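Local coordinates for protein Lys-gingipain catalytic subunit (Porphyromonas gingivalis, PDB 6I9A) that cleaves proteins after lysine as a secreted cysteine endopeptidase of family C25, probably acting as a virulence factor in periodontal disease, at residues A[197-201]-A[222-227]. Sequence-based numbering, arbitrary orientation.
Sequences YTGCY and WADPLL
P225 sits between two tyrosines of the 197-201 loop, meeting Y197 mainly with its ring and hydrogen-bonding Y201 through its carbonyl. Its ring carbon CD stands over the centre of the Y197 ring, 3.6 Å from the centroid and 9° off the normal, a nearly axial CH-pi contact. Its carbonyl goes to Y201: the phenol OH donates to P225 O at 2.7 Å, approaching from above the carbonyl plane with a C=O...O angle of 132°. The Y201 ring is in turn sandwiched. On one face lies SG of its neighbour C200; on the opposite face CB of L227 packs 3.8 Å from the centroid, displaced toward the rim. Y201 CE1 lies at the edge of the W222 ring, in its plane, 3.7 Å from W222 CE3. With C200 SG turned between its own backbone N and carbonyl carbon (chi1 62°), the sulfur covers the Y201 face and also touches P225 CG at 3.6 Å.

Further out, a type II turn from Y197 to C200, closed by C200 N to Y197 O, carries the loop from one tyrosine toward the other, while paired backbone bonds between W222 and L227 close a beta hairpin whose tip includes the cis peptide before P225. Y197 OH is tied to A157 O, and W222 stacks with Y213 and F261.

The hairpin borders the active site: A223 touches the bound inhibitor and is backbone hydrogen-bonded to H216, probably the catalytic proton donor. A single short hydrogen bond gives the carbonyl of buried P225 a partner, while apolar surfaces supply most of the join between loop and hairpin.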
# COMPACT_ATOMS: atom_id res chain seq x y z
N TYR A 197 4.61 5.35 -28.20
CA TYR A 197 3.88 4.81 -27.03
C TYR A 197 2.54 4.20 -27.39
O TYR A 197 1.81 3.73 -26.50
CB TYR A 197 3.66 5.93 -26.02
CG TYR A 197 4.95 6.43 -25.40
CD1 TYR A 197 5.63 5.67 -24.45
CD2 TYR A 197 5.49 7.65 -25.78
CE1 TYR A 197 6.81 6.13 -23.86
CE2 TYR A 197 6.66 8.14 -25.18
CZ TYR A 197 7.31 7.36 -24.23
OH TYR A 197 8.47 7.85 -23.67
N THR A 198 2.18 4.26 -28.67
CA THR A 198 0.88 3.82 -29.15
C THR A 198 0.43 2.50 -28.56
O THR A 198 1.20 1.52 -28.58
CB THR A 198 0.95 3.67 -30.65
OG1 THR A 198 1.60 4.82 -31.19
CG2 THR A 198 -0.42 3.49 -31.26
N GLY A 199 -0.76 2.51 -27.97
CA GLY A 199 -1.38 1.31 -27.42
C GLY A 199 -0.90 0.90 -26.04
O GLY A 199 -1.36 -0.11 -25.51
N CYS A 200 -0.05 1.70 -25.41
CA CYS A 200 0.54 1.27 -24.13
C CYS A 200 -0.49 1.08 -23.01
O CYS A 200 -0.24 0.28 -22.13
CB CYS A 200 1.64 2.21 -23.67
SG CYS A 200 1.10 3.92 -23.36
N TYR A 201 -1.61 1.80 -23.02
CA TYR A 201 -2.58 1.65 -21.93
C TYR A 201 -3.64 0.57 -22.20
O TYR A 201 -4.42 0.27 -21.30
CB TYR A 201 -3.23 2.99 -21.59
CG TYR A 201 -2.18 3.99 -21.09
CD1 TYR A 201 -1.41 3.71 -19.96
CD2 TYR A 201 -1.99 5.21 -21.74
CE1 TYR A 201 -0.49 4.62 -19.47
CE2 TYR A 201 -1.05 6.12 -21.26
CZ TYR A 201 -0.31 5.82 -20.13
OH TYR A 201 0.62 6.70 -19.63
N TRP A 222 -1.62 11.03 -16.24
CA TRP A 222 -0.26 10.73 -16.66
C TRP A 222 -0.16 11.45 -18.01
O TRP A 222 -0.98 11.19 -18.90
CB TRP A 222 -0.01 9.22 -16.77
CG TRP A 222 -0.00 8.53 -15.45
CD1 TRP A 222 0.11 9.10 -14.21
CD2 TRP A 222 0.05 7.12 -15.25
NE1 TRP A 222 0.20 8.11 -13.26
CE2 TRP A 222 0.16 6.89 -13.87
CE3 TRP A 222 -0.02 6.01 -16.12
CZ2 TRP A 222 0.30 5.60 -13.32
CZ3 TRP A 222 0.05 4.73 -15.57
CH2 TRP A 222 0.20 4.53 -14.19
N ALA A 223 0.76 12.40 -18.18
CA ALA A 223 0.61 13.35 -19.27
C ALA A 223 1.09 12.89 -20.64
O ALA A 223 0.52 13.34 -21.65
CB ALA A 223 1.31 14.66 -18.91
N ASP A 224 2.13 12.07 -20.71
CA ASP A 224 2.64 11.69 -22.06
C ASP A 224 3.54 10.46 -21.93
O ASP A 224 4.67 10.57 -21.43
CB ASP A 224 3.46 12.86 -22.66
CG ASP A 224 3.85 12.62 -24.10
OD1 ASP A 224 3.69 11.51 -24.58
OD2 ASP A 224 4.37 13.58 -24.74
N PRO A 225 3.06 9.29 -22.32
CA PRO A 225 1.79 9.06 -23.03
C PRO A 225 0.58 9.37 -22.14
O PRO A 225 0.58 9.09 -20.94
CB PRO A 225 1.84 7.58 -23.40
CG PRO A 225 2.82 6.96 -22.41
CD PRO A 225 3.85 8.06 -22.24
N LEU A 226 -0.44 9.95 -22.74
CA LEU A 226 -1.55 10.49 -22.02
C LEU A 226 -2.55 9.44 -21.55
O LEU A 226 -3.08 8.62 -22.33
CB LEU A 226 -2.28 11.50 -22.93
CG LEU A 226 -3.50 12.23 -22.32
CD1 LEU A 226 -3.06 13.19 -21.19
CD2 LEU A 226 -4.24 13.04 -23.40
N LEU A 227 -2.88 9.51 -20.25
CA LEU A 227 -3.95 8.72 -19.64
C LEU A 227 -4.68 9.65 -18.72
O LEU A 227 -4.14 10.05 -17.68
CB LEU A 227 -3.39 7.53 -18.88
CG LEU A 227 -4.42 6.60 -18.22
CD1 LEU A 227 -5.32 5.90 -19.25
CD2 LEU A 227 -3.72 5.57 -17.33